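Local coordinates for protein Pcdhgc3 (PDB 4ZI8) that probably mediates calcium-dependent cell adhesion as a clustered protocadherin of the neuronal surface, represented here by its first three extracellular cadherin repeats, at residues Q116-G128 with L204-A216. Sequence-based numbering, arbitrary orientation. Where two conformers were deposited one is given.
Sequences QDINDNNPSFPTG and LTALDGGTPARSA. With CA (calcium ion), chain O; CA (calcium ion), chain N; CA (calcium ion), chain P.
Arg214 reaches from the hairpin loop after strand 199-208 to grip the calcium-binding linker at Asn119 and Asn122. Its CB lies 3.4 Å from Asn122 OD1, and CG and CD pass Asn119 ND2, CD at 3.3 Å. A bend at chi3 (66°) then turns the guanidinium alongside the linker backbone, one face toward the carbonyl carbon of Asn121. NE and NH1 both hold Asn122 OD1 side-on, NE at 2.8 Å and nearly straight (160°), coming from one face of the amide. NH2 meets a lone pair of Asn119 O at 2.9 Å in the carbonyl plane. A long side chain ending in a flat guanidinium with several N-H donors suits this span; an alanine here would probably leave both oxygens without these donors and the linker turn freer to shift.

Beside it, Asn119 suits its place because its amide does two jobs: OD1 binds a calcium ion, while ND2 donates to Asp208 OD2 at 2.9 Å from above the carboxylate plane. Asp208 OD2 binds the same calcium ion, and Asp208 OD1 accepts the backbone N-H of Gly210, which closes an Asx turn, and, from the opposite face, that of Arg214. Gly210, lacking a side chain, lets Asn119 ND2 come within 3.5 Å of its CA.

Farther along, Pro123 lays its ring on Ala206, and Phe125 CZ packs 3.8 Å from Ala206 CB, where a small residue admits both rings. Asp151, Asp153 and Asn157 help complete the site of this calcium ion, one of three at this junction between cadherin repeats; as in other cadherins they are expected to stiffen it. The linker thus runs from strand 107-116 to strand 130-135, past the turn and then along the strands of the hairpin formed by 199-208 and 215-225.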
loop_
_atom_site.group_PDB
_atom_site.type_symbol
_atom_site.label_atom_id
_atom_site.label_comp_id
_atom_site.label_asym_id
_atom_site.label_seq_id
_atom_site.Cartn_x
_atom_site.Cartn_y
_atom_site.Cartn_z
ATOM N N GLN B 116 31.683 -25.877 -23.240
ATOM C CA GLN B 116 30.682 -26.344 -22.291
ATOM C C GLN B 116 30.684 -25.524 -21.008
ATOM O O GLN B 116 31.740 -25.183 -20.500
ATOM C CB GLN B 116 30.919 -27.812 -21.963
ATOM C CG GLN B 116 30.847 -28.716 -23.216
ATOM C CD GLN B 116 31.404 -30.105 -22.978
ATOM O OE1 GLN B 116 32.292 -30.301 -22.138
ATOM N NE2 GLN B 116 30.902 -31.081 -23.736
ATOM N N ASP B 117 29.488 -25.267 -20.472
ATOM C CA ASP B 117 29.309 -24.451 -19.259
ATOM C C ASP B 117 29.873 -25.086 -18.035
ATOM O O ASP B 117 29.697 -26.273 -17.832
ATOM C CB ASP B 117 27.820 -24.181 -19.011
ATOM C CG ASP B 117 27.585 -23.121 -17.943
ATOM O OD1 ASP B 117 28.297 -22.095 -17.936
ATOM O OD2 ASP B 117 26.662 -23.288 -17.117
ATOM N N ILE B 118 30.545 -24.308 -17.188
ATOM C CA ILE B 118 30.792 -24.778 -15.837
ATOM C C ILE B 118 30.132 -23.781 -14.887
ATOM O O ILE B 118 29.838 -22.625 -15.255
ATOM C CB ILE B 118 32.326 -24.955 -15.501
ATOM C CG1 ILE B 118 33.013 -23.605 -15.392
ATOM C CG2 ILE B 118 33.036 -25.850 -16.579
ATOM C CD1 ILE B 118 34.531 -23.682 -15.109
ATOM N N ASN B 119 29.870 -24.229 -13.676
ATOM C CA ASN B 119 29.204 -23.358 -12.713
ATOM C C ASN B 119 30.172 -22.423 -12.011
ATOM O O ASN B 119 30.336 -22.500 -10.763
ATOM C CB ASN B 119 28.428 -24.162 -11.664
ATOM C CG ASN B 119 27.396 -23.280 -10.939
ATOM O OD1 ASN B 119 26.963 -22.265 -11.486
ATOM N ND2 ASN B 119 27.051 -23.625 -9.705
ATOM N N ASP B 120 30.783 -21.517 -12.789
ATOM C CA ASP B 120 31.755 -20.561 -12.264
ATOM C C ASP B 120 31.136 -19.221 -11.864
ATOM O O ASP B 120 31.870 -18.289 -11.505
ATOM C CB ASP B 120 32.892 -20.317 -13.277
ATOM C CG ASP B 120 32.401 -20.022 -14.703
ATOM O OD1 ASP B 120 31.214 -20.237 -15.016
ATOM O OD2 ASP B 120 33.242 -19.636 -15.564
ATOM N N ASN B 121 29.807 -19.115 -11.859
ATOM C CA ASN B 121 29.168 -17.880 -11.348
ATOM C C ASN B 121 28.093 -18.098 -10.276
ATOM O O ASN B 121 27.227 -19.012 -10.396
ATOM C CB ASN B 121 28.549 -17.103 -12.513
ATOM C CG ASN B 121 29.576 -16.658 -13.543
ATOM O OD1 ASN B 121 30.120 -15.545 -13.456
ATOM N ND2 ASN B 121 29.853 -17.523 -14.533
ATOM N N ASN B 122 28.164 -17.270 -9.235
ATOM C CA ASN B 122 27.058 -17.063 -8.283
ATOM C C ASN B 122 25.910 -16.358 -8.960
ATOM O O ASN B 122 26.133 -15.577 -9.876
ATOM C CB ASN B 122 27.476 -16.186 -7.106
ATOM C CG ASN B 122 28.609 -16.750 -6.309
ATOM O OD1 ASN B 122 28.731 -17.952 -6.139
ATOM N ND2 ASN B 122 29.438 -15.860 -5.763
ATOM N N PRO B 123 24.678 -16.557 -8.463
ATOM C CA PRO B 123 23.665 -15.572 -8.844
ATOM C C PRO B 123 24.102 -14.216 -8.312
ATOM O O PRO B 123 24.940 -14.213 -7.416
ATOM C CB PRO B 123 22.385 -16.075 -8.146
ATOM C CG PRO B 123 22.629 -17.522 -7.865
ATOM C CD PRO B 123 24.130 -17.684 -7.701
ATOM N N SER B 124 23.632 -13.103 -8.874
ATOM C CA SER B 124 23.849 -11.814 -8.245
ATOM C C SER B 124 22.582 -10.973 -8.303
ATOM O O SER B 124 21.752 -11.120 -9.194
ATOM C CB SER B 124 25.003 -11.048 -8.898
ATOM O OG SER B 124 24.679 -10.683 -10.221
ATOM N N PHE B 125 22.440 -10.104 -7.317
ATOM C CA PHE B 125 21.344 -9.132 -7.275
ATOM C C PHE B 125 21.831 -7.798 -7.781
ATOM O O PHE B 125 22.973 -7.439 -7.561
ATOM C CB PHE B 125 20.827 -8.970 -5.858
ATOM C CG PHE B 125 20.032 -10.126 -5.354
ATOM C CD1 PHE B 125 18.704 -10.257 -5.681
ATOM C CD2 PHE B 125 20.604 -11.059 -4.520
ATOM C CE1 PHE B 125 17.965 -11.296 -5.190
ATOM C CE2 PHE B 125 19.868 -12.104 -4.022
ATOM C CZ PHE B 125 18.548 -12.224 -4.347
ATOM N N PRO B 126 20.968 -7.029 -8.446
ATOM C CA PRO B 126 21.438 -5.746 -8.950
ATOM C C PRO B 126 21.643 -4.657 -7.880
ATOM O O PRO B 126 22.210 -3.634 -8.207
ATOM C CB PRO B 126 20.323 -5.343 -9.913
ATOM C CG PRO B 126 19.117 -5.920 -9.327
ATOM C CD PRO B 126 19.564 -7.271 -8.808
ATOM N N THR B 127 21.201 -4.855 -6.643
ATOM C CA THR B 127 21.486 -3.870 -5.596
ATOM C C THR B 127 21.934 -4.618 -4.357
ATOM O O THR B 127 21.744 -5.817 -4.259
ATOM C CB THR B 127 20.276 -2.971 -5.253
ATOM O OG1 THR B 127 19.265 -3.753 -4.611
ATOM C CG2 THR B 127 19.700 -2.340 -6.505
ATOM N N GLY B 128 22.576 -3.916 -3.438
ATOM C CA GLY B 128 23.058 -4.541 -2.223
ATOM C C GLY B 128 22.005 -4.623 -1.136
ATOM O O GLY B 128 22.257 -5.197 -0.079
ATOM N N LEU B 204 16.807 -12.583 1.652
ATOM C CA LEU B 204 16.451 -13.370 0.483
ATOM C C LEU B 204 17.728 -13.975 -0.105
ATOM O O LEU B 204 18.692 -13.254 -0.395
ATOM C CB LEU B 204 15.760 -12.512 -0.578
ATOM C CG LEU B 204 15.343 -13.160 -1.906
ATOM C CD1 LEU B 204 14.227 -14.120 -1.676
ATOM C CD2 LEU B 204 14.973 -12.106 -2.970
ATOM N N THR B 205 17.720 -15.288 -0.262
ATOM C CA THR B 205 18.846 -16.015 -0.853
ATOM C C THR B 205 18.481 -16.527 -2.242
ATOM O O THR B 205 17.470 -17.196 -2.400
ATOM C CB THR B 205 19.259 -17.172 0.028
ATOM O OG1 THR B 205 19.740 -16.650 1.263
ATOM C CG2 THR B 205 20.367 -17.992 -0.632
ATOM N N ALA B 206 19.274 -16.178 -3.251
ATOM C CA ALA B 206 19.089 -16.769 -4.575
ATOM C C ALA B 206 20.081 -17.914 -4.756
ATOM O O ALA B 206 21.247 -17.762 -4.385
ATOM C CB ALA B 206 19.282 -15.744 -5.637
ATOM N N LEU B 207 19.612 -19.051 -5.275
ATOM C CA LEU B 207 20.461 -20.240 -5.460
ATOM C C LEU B 207 20.415 -20.770 -6.892
ATOM O O LEU B 207 19.351 -20.827 -7.516
ATOM C CB LEU B 207 20.032 -21.364 -4.529
ATOM C CG LEU B 207 20.061 -21.040 -3.038
ATOM C CD1 LEU B 207 18.685 -21.357 -2.423
ATOM C CD2 LEU B 207 21.145 -21.827 -2.334
ATOM N N ASP B 208 21.563 -21.198 -7.397
ATOM C CA ASP B 208 21.557 -21.861 -8.682
ATOM C C ASP B 208 21.404 -23.358 -8.407
ATOM O O ASP B 208 21.196 -23.757 -7.263
ATOM C CB ASP B 208 22.807 -21.504 -9.523
ATOM C CG ASP B 208 24.125 -22.044 -8.960
ATOM O OD1 ASP B 208 24.171 -23.016 -8.183
ATOM O OD2 ASP B 208 25.164 -21.477 -9.354
ATOM N N GLY B 209 21.477 -24.201 -9.433
ATOM C CA GLY B 209 21.320 -25.622 -9.208
ATOM C C GLY B 209 22.630 -26.374 -9.383
ATOM O O GLY B 209 22.647 -27.545 -9.767
ATOM N N GLY B 210 23.740 -25.714 -9.092
ATOM C CA GLY B 210 25.004 -26.423 -9.108
ATOM C C GLY B 210 25.118 -27.389 -7.948
ATOM O O GLY B 210 24.246 -27.446 -7.081
ATOM N N THR B 211 26.202 -28.157 -7.932
ATOM C CA THR B 211 26.504 -29.015 -6.798
ATOM C C THR B 211 27.895 -28.692 -6.303
ATOM O O THR B 211 28.863 -29.142 -6.886
ATOM C CB THR B 211 26.449 -30.496 -7.175
ATOM O OG1 THR B 211 27.437 -30.748 -8.183
ATOM C CG2 THR B 211 25.086 -30.853 -7.734
ATOM N N PRO B 212 28.011 -27.900 -5.233
ATOM C CA PRO B 212 26.937 -27.331 -4.423
ATOM C C PRO B 212 26.263 -26.166 -5.108
ATOM O O PRO B 212 26.774 -25.635 -6.101
ATOM C CB PRO B 212 27.662 -26.842 -3.179
ATOM C CG PRO B 212 29.005 -26.429 -3.713
ATOM C CD PRO B 212 29.335 -27.420 -4.798
ATOM N N ALA B 213 25.118 -25.773 -4.573
ATOM C CA ALA B 213 24.407 -24.634 -5.091
ATOM C C ALA B 213 25.213 -23.388 -4.744
ATOM O O ALA B 213 25.666 -23.248 -3.604
ATOM C CB ALA B 213 23.010 -24.559 -4.486
ATOM N N ARG B 214 25.380 -22.482 -5.694
ATOM C CA ARG B 214 26.002 -21.212 -5.398
ATOM C C ARG B 214 24.890 -20.242 -5.099
ATOM O O ARG B 214 23.778 -20.428 -5.554
ATOM C CB ARG B 214 26.855 -20.722 -6.565
ATOM C CG ARG B 214 27.928 -21.761 -6.937
ATOM C CD ARG B 214 28.842 -21.311 -8.081
ATOM N NE ARG B 214 29.612 -20.176 -7.625
ATOM C CZ ARG B 214 30.860 -19.915 -7.980
ATOM N NH1 ARG B 214 31.426 -18.832 -7.476
ATOM N NH2 ARG B 214 31.522 -20.710 -8.832
ATOM N N SER B 215 25.191 -19.199 -4.359
ATOM C CA SER B 215 24.121 -18.330 -3.896
ATOM C C SER B 215 24.524 -16.869 -3.808
ATOM O O SER B 215 25.698 -16.520 -3.849
ATOM C CB SER B 215 23.624 -18.819 -2.540
ATOM O OG SER B 215 24.656 -18.789 -1.557
ATOM N N ALA B 216 23.514 -16.006 -3.708
ATOM C CA ALA B 216 23.688 -14.601 -3.392
ATOM C C ALA B 216 22.617 -14.264 -2.351
ATOM O O ALA B 216 21.587 -14.935 -2.287
ATOM C CB ALA B 216 23.530 -13.722 -4.636
HETATM CA CA CA O . 29.687 -20.772 -16.679
HETATM CA CA CA N . 25.702 -20.350 -11.463
HETATM CA CA CA P . 32.864 -18.403 -17.379
HETATM O O HOH W 1 28.718 -25.417 -8.115
HETATM O O HOH W 2 32.758 -16.581 -15.803
HETATM O O HOH W 3 28.385 -19.289 -3.458
#